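Local coordinates for protein succinylglutamate desuccinylase/aspartoacylase (Ruegeria sp. TM1040, PDB 3NA6) that probably hydrolyses the amide bond of an N-acylated amino acid, as do the zinc-dependent succinylglutamate desuccinylases and aspartoacylases of its family, at residues G56-D61 with G108-A113; P66-E71 with A223-G228; V142-G147 with T209-G214; K149-V154 with L308-F313; F153-A158 with N179-V184. All coordinates share one frame; numbering follows the deposited sequence.

Contact 1 of 5, residues G56-D61 with G108-A113; sequences GANHGD and GNLNRA
His59 and Asn109 meet edge to oxygen: NE2 of His59 donates to OD1 of Asn109 over 2.9 Å, with the acceptor lying in the imidazole plane and the N-H...O angle a bent 138°. This is loop-to-loop packing at the end of strand 51-55, in the catalytic domain of a zinc-exopeptidase-type fold, and it holds part of what is probably the family's metal site, empty here: donor atoms of His59, Glu62 and His145 face one vacant point. The tight part is built from Asn58, Asn111 and the His59 ring. Asn58, its CG anti to the backbone N (chi1 -178°), crosses Asn111 at about a right angle; its ND2 reaches OD1 of Asn111 at 3.2 Å from well above that carbonyl's plane, so the bond is a poorly directed one. ND2 of Asn58 also bonds the carboxylate of Asp143, its stronger partner, while OD1 of Asn58 presses on CB of Asn111 at 3.2 Å. On the other side of His59, ND1 is bonded to Glu62, which leaves the ring held at both nitrogens. Leu110 sends its branches into helix 122-134, against Thr123, Ile126 and Ala127. Asn109, though it takes the NE2 bond, is partly exposed and leads to the looser side with Arg112, which is exposed and packs on Ser28 of a second subunit. Between the two backbones a water bridges: it donates to O of Asn58 at 2.7 Å and accepts from N of Leu110 at 3.0 Å.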
# COMPACT_ATOMS: atom_id res chain seq x y z
N GLY A 56 -11.92 -18.75 20.55
CA GLY A 56 -10.71 -17.98 20.70
C GLY A 56 -10.57 -17.05 19.50
O GLY A 56 -11.21 -17.21 18.51
N ALA A 57 -9.71 -16.05 19.63
CA ALA A 57 -9.41 -15.12 18.57
C ALA A 57 -10.66 -14.41 18.02
O ALA A 57 -10.77 -14.12 16.84
CB ALA A 57 -8.59 -15.79 17.46
N ASN A 58 -11.56 -14.08 18.93
CA ASN A 58 -12.58 -13.08 18.68
C ASN A 58 -11.87 -11.86 18.07
O ASN A 58 -12.34 -11.27 17.09
CB ASN A 58 -13.26 -12.75 20.03
CG ASN A 58 -14.39 -11.75 19.91
OD1 ASN A 58 -14.28 -10.77 19.18
ND2 ASN A 58 -15.49 -11.98 20.69
N HIS A 59 -10.75 -11.49 18.69
CA HIS A 59 -9.74 -10.59 18.10
C HIS A 59 -8.56 -11.42 17.66
O HIS A 59 -8.08 -12.27 18.41
CB HIS A 59 -9.28 -9.57 19.15
CG HIS A 59 -10.37 -8.66 19.61
ND1 HIS A 59 -10.54 -8.30 20.93
CD2 HIS A 59 -11.38 -8.08 18.92
CE1 HIS A 59 -11.61 -7.51 21.03
NE2 HIS A 59 -12.12 -7.34 19.82
N GLY A 60 -8.04 -11.14 16.47
CA GLY A 60 -7.08 -12.03 15.81
C GLY A 60 -5.66 -12.02 16.37
O GLY A 60 -4.89 -12.90 16.04
N ASP A 61 -5.33 -11.02 17.20
CA ASP A 61 -3.98 -10.87 17.80
C ASP A 61 -3.93 -11.24 19.30
O ASP A 61 -3.11 -10.72 20.08
CB ASP A 61 -3.42 -9.46 17.52
CG ASP A 61 -4.27 -8.31 18.12
OD1 ASP A 61 -5.43 -8.53 18.53
OD2 ASP A 61 -3.75 -7.17 18.20
N GLY A 108 -13.80 -5.21 10.46
CA GLY A 108 -14.79 -5.54 11.47
C GLY A 108 -14.17 -5.97 12.80
O GLY A 108 -13.31 -6.86 12.84
N ASN A 109 -14.63 -5.33 13.87
CA ASN A 109 -14.41 -5.81 15.22
C ASN A 109 -15.55 -6.77 15.55
O ASN A 109 -16.70 -6.35 15.78
CB ASN A 109 -14.38 -4.66 16.22
CG ASN A 109 -14.08 -5.13 17.64
OD1 ASN A 109 -14.10 -6.33 17.93
ND2 ASN A 109 -13.79 -4.18 18.54
N LEU A 110 -15.22 -8.05 15.56
CA LEU A 110 -16.26 -9.07 15.66
C LEU A 110 -16.96 -8.92 17.00
O LEU A 110 -18.18 -9.10 17.07
CB LEU A 110 -15.67 -10.49 15.55
CG LEU A 110 -16.61 -11.69 15.70
CD1 LEU A 110 -17.88 -11.61 14.80
CD2 LEU A 110 -15.87 -12.97 15.44
N ASN A 111 -16.20 -8.53 18.03
CA ASN A 111 -16.76 -8.40 19.36
C ASN A 111 -17.79 -7.30 19.49
O ASN A 111 -18.50 -7.28 20.50
CB ASN A 111 -15.69 -8.20 20.42
CG ASN A 111 -16.21 -8.53 21.82
OD1 ASN A 111 -16.99 -9.47 21.99
ND2 ASN A 111 -15.79 -7.75 22.81
N ARG A 112 -17.89 -6.41 18.51
CA ARG A 112 -18.95 -5.40 18.51
C ARG A 112 -19.88 -5.52 17.29
O ARG A 112 -20.59 -4.58 16.97
CB ARG A 112 -18.32 -3.99 18.60
CG ARG A 112 -17.16 -3.92 19.62
CD ARG A 112 -17.05 -2.56 20.35
NE ARG A 112 -15.79 -2.43 21.10
CZ ARG A 112 -14.91 -1.45 20.93
NH1 ARG A 112 -15.15 -0.47 20.06
NH2 ARG A 112 -13.80 -1.43 21.65
N ALA A 113 -19.89 -6.69 16.63
CA ALA A 113 -20.67 -6.90 15.41
C ALA A 113 -22.06 -7.52 15.62
O ALA A 113 -22.82 -7.68 14.66
CB ALA A 113 -19.86 -7.72 14.39
O HOH W 1 -12.33 -9.02 15.58

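Contact 2 of 5, residues P66-E71 with A223-G228; sequences PVALQE and AIAKKG
Ala68 and Ala225 bring their methyl groups together, CB to CB at 3.8 Å, where helix 64-75 crosses helix 219-235. The two helices pack on the same side of the central sheet of this alpha/beta catalytic domain. The short segments run 8.6 Å apart at closest approach, with a signed crossing angle of -50°, close to the value expected for ridges-into-grooves packing of i±4 ridges; alanines at the crossing permit so near an approach. Around this centre lies Lys226, whose extended chain passes along the other helix: CG rests on CB of Ala68 at 4.0 Å and CE on CG1 of Val67 at 4.2 Å. The chain ends in a salt bridge with Glu71, which is also extended and crosses it at about a right angle. NZ of Lys226 meets OE1 of Glu71 at 2.7 Å on the syn side, 34° out of the carboxylate plane. Further out, a third subunit extends the ion pair: its Arg286 bridges to OE1 of Glu71 and its Glu269 to NZ of Lys226, giving an alternating row of charges that joins the helix crossing to the subunit interface. Such a row would probably favour the charged forms of both residues. Inward, the crossing rests on Phe144 and Leu211, which directly follow strands 140-143 and 205-210: Ala225 lies on both, and Leu69 touches Phe144 as well. Besides the ion pair, the carboxylate also lies along the lysine chain, with OE2 of Glu71 3.6 Å from CD of Lys226.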
# COMPACT_ATOMS: atom_id res chain seq x y z
N PRO A 66 -6.72 -19.42 21.63
CA PRO A 66 -6.44 -20.28 20.49
C PRO A 66 -5.50 -21.47 20.77
O PRO A 66 -5.74 -22.57 20.26
CB PRO A 66 -5.84 -19.31 19.49
CG PRO A 66 -6.62 -18.06 19.73
CD PRO A 66 -6.73 -18.00 21.23
N VAL A 67 -4.45 -21.26 21.56
CA VAL A 67 -3.58 -22.38 21.95
C VAL A 67 -4.37 -23.42 22.74
O VAL A 67 -4.30 -24.62 22.45
CB VAL A 67 -2.35 -21.87 22.74
CG1 VAL A 67 -1.57 -23.05 23.35
CG2 VAL A 67 -1.46 -21.01 21.84
N ALA A 68 -5.10 -22.97 23.77
CA ALA A 68 -5.86 -23.88 24.63
C ALA A 68 -6.92 -24.66 23.84
O ALA A 68 -7.13 -25.87 24.08
CB ALA A 68 -6.52 -23.10 25.80
N LEU A 69 -7.54 -23.99 22.87
CA LEU A 69 -8.63 -24.58 22.08
C LEU A 69 -8.10 -25.50 21.00
O LEU A 69 -8.72 -26.56 20.75
CB LEU A 69 -9.59 -23.51 21.51
CG LEU A 69 -10.37 -22.74 22.59
CD1 LEU A 69 -11.13 -21.50 22.05
CD2 LEU A 69 -11.37 -23.71 23.27
N GLN A 70 -6.97 -25.16 20.39
CA GLN A 70 -6.40 -26.10 19.42
C GLN A 70 -6.03 -27.39 20.15
O GLN A 70 -6.29 -28.47 19.64
CB GLN A 70 -5.17 -25.56 18.69
CG GLN A 70 -5.47 -24.61 17.56
CD GLN A 70 -6.02 -25.35 16.31
OE1 GLN A 70 -6.95 -26.16 16.38
NE2 GLN A 70 -5.46 -25.05 15.17
N GLU A 71 -5.43 -27.29 21.33
CA GLU A 71 -5.05 -28.50 22.08
C GLU A 71 -6.29 -29.30 22.49
O GLU A 71 -6.34 -30.51 22.33
CB GLU A 71 -4.23 -28.15 23.30
CG GLU A 71 -3.69 -29.37 24.01
CD GLU A 71 -3.02 -29.03 25.31
OE1 GLU A 71 -1.85 -28.60 25.30
OE2 GLU A 71 -3.67 -29.20 26.34
N ALA A 223 -0.85 -21.82 30.08
CA ALA A 223 -1.29 -22.79 31.09
C ALA A 223 -2.54 -22.27 31.86
O ALA A 223 -3.41 -23.06 32.22
CB ALA A 223 -0.14 -23.18 32.02
N ILE A 224 -2.63 -20.95 32.08
CA ILE A 224 -3.80 -20.35 32.73
C ILE A 224 -5.06 -20.63 31.90
O ILE A 224 -6.10 -20.99 32.44
CB ILE A 224 -3.63 -18.80 32.99
CG1 ILE A 224 -2.56 -18.51 34.06
CG2 ILE A 224 -5.03 -18.15 33.35
CD1 ILE A 224 -2.00 -17.04 34.03
N ALA A 225 -4.94 -20.50 30.58
CA ALA A 225 -6.05 -20.74 29.67
C ALA A 225 -6.49 -22.20 29.68
O ALA A 225 -7.69 -22.48 29.68
CB ALA A 225 -5.70 -20.32 28.21
N LYS A 226 -5.53 -23.13 29.66
CA LYS A 226 -5.85 -24.55 29.64
C LYS A 226 -6.54 -25.04 30.94
O LYS A 226 -7.51 -25.84 30.88
CB LYS A 226 -4.60 -25.40 29.40
CG LYS A 226 -4.00 -25.24 28.01
CD LYS A 226 -2.74 -26.10 27.84
CE LYS A 226 -1.93 -25.70 26.61
NZ LYS A 226 -0.69 -26.47 26.55
N LYS A 227 -6.02 -24.59 32.08
CA LYS A 227 -6.58 -24.95 33.39
C LYS A 227 -7.98 -24.37 33.53
O LYS A 227 -8.93 -25.05 33.94
CB LYS A 227 -5.67 -24.45 34.51
CG LYS A 227 -6.25 -24.39 35.91
CD LYS A 227 -5.36 -23.50 36.85
CE LYS A 227 -6.11 -22.99 38.05
NZ LYS A 227 -5.43 -21.87 38.79
N GLY A 228 -8.10 -23.09 33.22
CA GLY A 228 -9.38 -22.39 33.29
C GLY A 228 -10.42 -23.08 32.41
O GLY A 228 -11.54 -23.30 32.86

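Contact 3 of 5, residues V142-G147 with T209-G214; sequences VDFHSG and TELGGG
Phe144 turns its ring edge to Leu211, whose CD1 lies near the ring plane, 3.9 Å from CD1 of Phe144. The other flat group, the imidazole of His145, meets the ring of His59 at about 75°, and its NE2 donates to OD2 of Asp143 over 2.8 Å, from 43° above the carboxylate plane. Asn58 bonds the same OD2 and Thr55 bonds OD1, so Asp143 is fixed while it orients the histidine. With His59 and Glu62, His145 probably belongs to the metal site of this zinc-exopeptidase fold; the modelled calcium ion sits elsewhere, at Thr82 and Gly237. The carbonyl O of His145 is gripped twice, by OG1 of Thr209 at 2.9 Å and N of Leu211 at 3.1 Å, each in the carbonyl plane on a lone pair. Beyond it, N of Gly147 donates to O of Gly212 at 2.9 Å. Side chains would not fit at this step: a CB on Gly213 would come 3.1 Å from CA of Gly147. Strands 140-143 and 205-210, parallel neighbours in the central sheet, run on beyond their ends into these loops, which stay side by side, with helices 165-178 and 219-235 packed against Phe144.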
# COMPACT_ATOMS: atom_id res chain seq x y z
N VAL A 142 -17.75 -19.94 26.36
CA VAL A 142 -16.46 -19.47 26.85
C VAL A 142 -15.77 -18.75 25.71
O VAL A 142 -15.55 -19.34 24.65
CB VAL A 142 -15.55 -20.62 27.37
CG1 VAL A 142 -14.27 -20.02 27.97
CG2 VAL A 142 -16.28 -21.45 28.38
N ASP A 143 -15.53 -17.45 25.92
CA ASP A 143 -14.92 -16.57 24.93
C ASP A 143 -13.65 -15.92 25.48
O ASP A 143 -13.71 -15.05 26.35
CB ASP A 143 -15.92 -15.47 24.49
CG ASP A 143 -15.43 -14.65 23.29
OD1 ASP A 143 -14.95 -15.20 22.27
OD2 ASP A 143 -15.52 -13.41 23.37
N PHE A 144 -12.50 -16.33 24.95
CA PHE A 144 -11.19 -15.93 25.44
C PHE A 144 -10.78 -14.61 24.83
O PHE A 144 -10.92 -14.42 23.61
CB PHE A 144 -10.11 -16.96 25.03
CG PHE A 144 -10.15 -18.23 25.82
CD1 PHE A 144 -9.43 -18.36 26.98
CD2 PHE A 144 -10.89 -19.33 25.39
CE1 PHE A 144 -9.42 -19.54 27.69
CE2 PHE A 144 -10.91 -20.49 26.09
CZ PHE A 144 -10.16 -20.61 27.25
N HIS A 145 -10.30 -13.71 25.67
CA HIS A 145 -9.61 -12.52 25.23
C HIS A 145 -8.28 -12.33 25.93
O HIS A 145 -8.04 -12.89 26.99
CB HIS A 145 -10.45 -11.27 25.46
CG HIS A 145 -11.65 -11.17 24.58
ND1 HIS A 145 -11.72 -10.31 23.51
CD2 HIS A 145 -12.83 -11.83 24.62
CE1 HIS A 145 -12.89 -10.45 22.91
NE2 HIS A 145 -13.58 -11.37 23.56
N SER A 146 -7.44 -11.53 25.28
CA SER A 146 -6.18 -11.02 25.83
C SER A 146 -6.04 -9.58 25.31
O SER A 146 -6.90 -9.10 24.56
CB SER A 146 -5.02 -11.92 25.38
OG SER A 146 -5.32 -13.25 25.80
N GLY A 147 -5.01 -8.86 25.75
CA GLY A 147 -4.87 -7.46 25.39
C GLY A 147 -4.71 -7.14 23.92
O GLY A 147 -5.15 -6.10 23.46
N THR A 209 -12.38 -13.79 29.62
CA THR A 209 -11.07 -13.53 30.19
C THR A 209 -10.35 -12.30 29.62
O THR A 209 -10.72 -11.72 28.57
CB THR A 209 -10.15 -14.69 29.86
OG1 THR A 209 -9.87 -14.65 28.45
CG2 THR A 209 -10.75 -16.03 30.18
N GLU A 210 -9.27 -11.93 30.30
CA GLU A 210 -8.16 -11.17 29.70
C GLU A 210 -6.89 -11.82 30.22
O GLU A 210 -6.57 -11.64 31.37
CB GLU A 210 -8.18 -9.69 30.13
CG GLU A 210 -9.33 -8.86 29.54
CD GLU A 210 -9.14 -8.52 28.07
OE1 GLU A 210 -8.14 -8.94 27.48
OE2 GLU A 210 -10.00 -7.82 27.51
N LEU A 211 -6.18 -12.60 29.40
CA LEU A 211 -5.11 -13.46 29.93
C LEU A 211 -3.69 -13.00 29.65
O LEU A 211 -2.74 -13.74 29.93
CB LEU A 211 -5.27 -14.90 29.44
CG LEU A 211 -6.55 -15.60 29.87
CD1 LEU A 211 -6.57 -17.00 29.24
CD2 LEU A 211 -6.70 -15.62 31.38
N GLY A 212 -3.51 -11.78 29.20
CA GLY A 212 -2.18 -11.21 29.02
C GLY A 212 -2.29 -10.22 27.89
O GLY A 212 -3.17 -9.35 27.90
N GLY A 213 -1.44 -10.37 26.89
CA GLY A 213 -1.46 -9.43 25.78
C GLY A 213 -0.11 -9.28 25.10
O GLY A 213 0.75 -10.14 25.23
N GLY A 214 0.04 -8.19 24.35
CA GLY A 214 1.23 -7.88 23.58
C GLY A 214 1.31 -8.65 22.28
O GLY A 214 2.36 -8.66 21.62

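Contact 4 of 5, residues K149-V154 with L308-F313; sequences KTLDFV and LISRHF
Ser310 sets its hydroxyl over the face of Phe153, OG lying 3.3 Å above the ring plane and offset toward the rim, an unusual polar cover for an aromatic ring. The two residues form a non-hydrogen-bonded pair where strand 151-153, in sequence between strands 140-143 and 156-160 of the central sheet, pairs antiparallel with strand 306-312 of the C-terminal beta region. A classic beta bulge sits here too: Ile309 and Ser310 both face Val325. Trp34 of a second subunit packs on both Phe153 and Ser310. An alanine in place of Phe153 would probably leave the hydroxyl of Ser310 without the ring beneath it and thin the packing against Trp34 of the second subunit. Asp152 and Arg311 are the hydrogen-bonded pair, N of Asp152 to O of Arg311 at 3.0 Å and N of Arg311 to O of Asp152 at 2.9 Å, both nearly along the C=O axis. The ladder continues to N of Val154, bonded to O of Ile309 at 3.1 Å, and closes at the other end with N of Phe313 on O of Thr150 at 2.9 Å. Arg311 bends at chi3 (-65°), which brings its guanidinium to the carbonyl of the next residue, with NH1 bonded to Ser217 of a third subunit. Its NE and NH2 grip one atom side-on, O of His312, at 2.8 and 3.1 Å.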
# COMPACT_ATOMS: atom_id res chain seq x y z
N LYS A 149 -2.01 -6.65 20.51
CA LYS A 149 -0.69 -6.05 20.28
C LYS A 149 -0.43 -4.75 21.06
O LYS A 149 0.70 -4.40 21.32
CB LYS A 149 -0.48 -5.78 18.78
CG LYS A 149 -0.11 -7.02 17.97
CD LYS A 149 -0.09 -6.70 16.45
CE LYS A 149 0.48 -7.87 15.66
NZ LYS A 149 0.37 -7.65 14.22
N THR A 150 -1.49 -4.06 21.44
CA THR A 150 -1.35 -2.73 22.01
C THR A 150 -1.57 -2.66 23.52
O THR A 150 -1.34 -1.61 24.11
CB THR A 150 -2.29 -1.73 21.30
OG1 THR A 150 -3.65 -1.99 21.71
CG2 THR A 150 -2.16 -1.89 19.76
N LEU A 151 -1.95 -3.78 24.15
CA LEU A 151 -2.32 -3.76 25.58
C LEU A 151 -1.86 -5.03 26.29
O LEU A 151 -1.76 -6.12 25.69
CB LEU A 151 -3.84 -3.67 25.75
CG LEU A 151 -4.61 -2.37 25.57
CD1 LEU A 151 -6.08 -2.68 25.82
CD2 LEU A 151 -4.12 -1.22 26.51
N ASP A 152 -1.62 -4.90 27.59
CA ASP A 152 -1.29 -6.08 28.43
C ASP A 152 -2.04 -5.95 29.73
O ASP A 152 -2.22 -4.85 30.22
CB ASP A 152 0.21 -6.14 28.63
CG ASP A 152 0.71 -7.52 29.04
OD1 ASP A 152 -0.09 -8.45 29.20
OD2 ASP A 152 1.94 -7.63 29.24
N PHE A 153 -2.54 -7.06 30.23
CA PHE A 153 -3.36 -7.12 31.43
C PHE A 153 -2.81 -8.16 32.38
O PHE A 153 -2.25 -9.16 31.95
CB PHE A 153 -4.78 -7.59 31.08
CG PHE A 153 -5.60 -6.60 30.35
CD1 PHE A 153 -5.64 -6.58 28.98
CD2 PHE A 153 -6.43 -5.73 31.05
CE1 PHE A 153 -6.44 -5.69 28.31
CE2 PHE A 153 -7.25 -4.83 30.36
CZ PHE A 153 -7.24 -4.83 28.98
N VAL A 154 -3.02 -7.97 33.69
CA VAL A 154 -2.87 -9.08 34.61
C VAL A 154 -3.87 -10.15 34.17
O VAL A 154 -4.95 -9.81 33.67
CB VAL A 154 -3.09 -8.69 36.10
CG1 VAL A 154 -1.98 -7.74 36.56
CG2 VAL A 154 -4.46 -8.07 36.32
N LEU A 308 -1.16 -2.08 39.25
CA LEU A 308 -1.30 -1.88 37.83
C LEU A 308 -1.94 -3.11 37.22
O LEU A 308 -1.41 -4.24 37.34
CB LEU A 308 0.07 -1.62 37.23
CG LEU A 308 0.09 -1.37 35.74
CD1 LEU A 308 -0.37 0.06 35.44
CD2 LEU A 308 1.48 -1.68 35.20
N ILE A 309 -3.09 -2.91 36.59
CA ILE A 309 -3.82 -4.03 36.05
C ILE A 309 -3.83 -4.06 34.52
O ILE A 309 -4.08 -5.09 33.92
CB ILE A 309 -5.28 -4.16 36.64
CG1 ILE A 309 -6.14 -2.97 36.25
CG2 ILE A 309 -5.25 -4.36 38.16
CD1 ILE A 309 -7.62 -3.17 36.61
N SER A 310 -3.56 -2.92 33.89
CA SER A 310 -3.50 -2.84 32.44
C SER A 310 -2.47 -1.81 32.03
O SER A 310 -2.29 -0.81 32.73
CB SER A 310 -4.86 -2.41 31.87
OG SER A 310 -4.83 -2.57 30.45
N ARG A 311 -1.78 -2.04 30.92
CA ARG A 311 -0.84 -1.03 30.40
C ARG A 311 -0.82 -0.99 28.88
O ARG A 311 -1.04 -2.00 28.23
CB ARG A 311 0.58 -1.27 30.90
CG ARG A 311 1.15 -2.69 30.69
CD ARG A 311 2.70 -2.70 30.70
NE ARG A 311 3.24 -1.93 29.56
CZ ARG A 311 4.54 -1.79 29.28
NH1 ARG A 311 5.46 -2.34 30.04
NH2 ARG A 311 4.92 -1.07 28.22
N HIS A 312 -0.53 0.20 28.35
CA HIS A 312 -0.18 0.34 26.94
C HIS A 312 1.04 -0.53 26.74
O HIS A 312 1.99 -0.44 27.53
CB HIS A 312 0.18 1.80 26.64
CG HIS A 312 0.67 2.04 25.25
ND1 HIS A 312 -0.18 2.18 24.17
CD2 HIS A 312 1.92 2.22 24.77
CE1 HIS A 312 0.53 2.40 23.08
NE2 HIS A 312 1.81 2.44 23.42
N PHE A 313 1.06 -1.34 25.67
CA PHE A 313 2.18 -2.24 25.42
C PHE A 313 3.38 -1.69 24.61
O PHE A 313 4.50 -1.72 25.10
CB PHE A 313 1.64 -3.55 24.85
CG PHE A 313 2.66 -4.62 24.70
CD1 PHE A 313 2.93 -5.46 25.75
CD2 PHE A 313 3.29 -4.83 23.49
CE1 PHE A 313 3.85 -6.47 25.63
CE2 PHE A 313 4.21 -5.85 23.36
CZ PHE A 313 4.47 -6.67 24.45

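Contact 5 of 5, residues F153-A158 with N179-V184; sequences FVPFAA and NAPYSV
Phe156 to Ala158 lie parallel to Tyr182 to Val184, a strand pairing near one border of the central mixed sheet. Three bonds stitch it: N of Tyr182 to O of Pro155 at 3.1 Å, N of Ala157 to O of Tyr182 at 3.2 Å, and N of Val184 to O of Ala157 at 3.1 Å. Phe156 and Tyr182 share one face of the sheet, where their CB atoms stand 3.7 Å apart. The strands are the two arms of a beta-alpha-beta crossover, linked by helix 165-178, which packs on the opposite face against Ala157 and Ser183. Asn179 leaves that helix with positive phi, and Ala180 brings its CB within 3.5 Å of N of Ala157. Val154 and Pro155, just before strand 156-160, flank the Tyr182 ring: CB of Val154 sits over one face as a CH-pi contact, 4.0 Å from the centroid and 24° off the normal, while O of Pro155 lies in plane at the ring edge. An alanine at Tyr182 would probably strip Val154 of its aromatic partner and leave a gap beside Pro155. Alongside, the prolines cross, CG of Pro155 to CG of Pro181 at 3.9 Å, with Ile224 and Arg220 of helix 219-235 packed on both.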
# COMPACT_ATOMS: atom_id res chain seq x y z
N PHE A 153 -2.54 -7.06 30.23
CA PHE A 153 -3.36 -7.12 31.43
C PHE A 153 -2.81 -8.16 32.38
O PHE A 153 -2.25 -9.16 31.95
CB PHE A 153 -4.78 -7.59 31.08
CG PHE A 153 -5.60 -6.60 30.35
CD1 PHE A 153 -5.64 -6.58 28.98
CD2 PHE A 153 -6.43 -5.73 31.05
CE1 PHE A 153 -6.44 -5.69 28.31
CE2 PHE A 153 -7.25 -4.83 30.36
CZ PHE A 153 -7.24 -4.83 28.98
N VAL A 154 -3.02 -7.97 33.69
CA VAL A 154 -2.87 -9.08 34.61
C VAL A 154 -3.87 -10.15 34.17
O VAL A 154 -4.95 -9.81 33.67
CB VAL A 154 -3.09 -8.69 36.10
CG1 VAL A 154 -1.98 -7.74 36.56
CG2 VAL A 154 -4.46 -8.07 36.32
N PRO A 155 -3.54 -11.46 34.36
CA PRO A 155 -4.43 -12.48 33.79
C PRO A 155 -5.67 -12.71 34.63
O PRO A 155 -5.55 -13.26 35.73
CB PRO A 155 -3.56 -13.71 33.72
CG PRO A 155 -2.52 -13.51 34.87
CD PRO A 155 -2.29 -12.02 34.90
N PHE A 156 -6.83 -12.24 34.15
CA PHE A 156 -8.09 -12.44 34.90
C PHE A 156 -9.19 -13.19 34.15
O PHE A 156 -9.24 -13.21 32.92
CB PHE A 156 -8.62 -11.12 35.54
CG PHE A 156 -9.04 -10.08 34.56
CD1 PHE A 156 -10.29 -10.12 33.98
CD2 PHE A 156 -8.20 -9.03 34.24
CE1 PHE A 156 -10.69 -9.12 33.07
CE2 PHE A 156 -8.60 -8.05 33.34
CZ PHE A 156 -9.84 -8.10 32.77
N ALA A 157 -10.05 -13.84 34.92
CA ALA A 157 -11.36 -14.27 34.42
C ALA A 157 -12.38 -13.25 34.92
O ALA A 157 -12.24 -12.75 36.06
CB ALA A 157 -11.68 -15.64 34.94
N ALA A 158 -13.39 -12.95 34.09
CA ALA A 158 -14.38 -11.92 34.39
C ALA A 158 -15.80 -12.46 34.29
O ALA A 158 -16.11 -13.25 33.40
CB ALA A 158 -14.22 -10.72 33.48
N ASN A 179 -10.74 -19.89 37.82
CA ASN A 179 -9.68 -19.77 38.81
C ASN A 179 -8.37 -19.21 38.23
O ASN A 179 -7.26 -19.74 38.43
CB ASN A 179 -9.47 -21.12 39.52
CG ASN A 179 -8.46 -21.05 40.66
OD1 ASN A 179 -7.49 -21.80 40.66
ND2 ASN A 179 -8.68 -20.16 41.63
N ALA A 180 -8.52 -18.10 37.52
CA ALA A 180 -7.35 -17.39 36.98
C ALA A 180 -6.63 -16.74 38.17
O ALA A 180 -7.18 -16.69 39.28
CB ALA A 180 -7.77 -16.33 35.94
N PRO A 181 -5.40 -16.29 37.96
CA PRO A 181 -4.70 -15.70 39.11
C PRO A 181 -5.37 -14.43 39.61
O PRO A 181 -5.17 -14.05 40.75
CB PRO A 181 -3.29 -15.42 38.55
CG PRO A 181 -3.13 -16.41 37.45
CD PRO A 181 -4.51 -16.51 36.82
N TYR A 182 -6.14 -13.76 38.75
CA TYR A 182 -6.99 -12.65 39.19
C TYR A 182 -8.44 -12.93 38.81
O TYR A 182 -8.71 -13.62 37.82
CB TYR A 182 -6.56 -11.29 38.61
CG TYR A 182 -5.24 -10.80 39.11
CD1 TYR A 182 -4.06 -11.30 38.59
CD2 TYR A 182 -5.17 -9.82 40.10
CE1 TYR A 182 -2.85 -10.87 39.03
CE2 TYR A 182 -3.95 -9.37 40.54
CZ TYR A 182 -2.80 -9.91 40.01
OH TYR A 182 -1.57 -9.47 40.43
N SER A 183 -9.35 -12.42 39.63
CA SER A 183 -10.79 -12.60 39.47
C SER A 183 -11.46 -11.24 39.52
O SER A 183 -11.09 -10.41 40.36
CB SER A 183 -11.33 -13.46 40.62
OG SER A 183 -10.94 -14.80 40.47
N VAL A 184 -12.41 -11.04 38.62
CA VAL A 184 -13.17 -9.79 38.52
C VAL A 184 -14.66 -10.05 38.29
O VAL A 184 -15.03 -10.99 37.59
CB VAL A 184 -12.77 -8.95 37.29
CG1 VAL A 184 -13.14 -7.50 37.55
CG2 VAL A 184 -11.30 -9.12 36.95

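Following the chain from the N terminus, contact 1 opens at 56 and closes a span of 46 residues, tying two loops at the probable metal site. Contact 2 opens within that span, so the two cross, and it returns only at 228 to join helices 64-75 and 219-235. Contact 3 lies within contact 2, and contact 5 within contact 3, both in the central sheet, where strand 205-210 adjoins strand 156-160. Contact 4 shares Phe153 and Val154 with contact 5 but reaches 313; it therefore crosses contacts 2 and 3 and fastens the catalytic domain to the C-terminal beta region. A hydrogen bond from N of Lys149 to OD2 of Asp61 links contact 1 with contact 4.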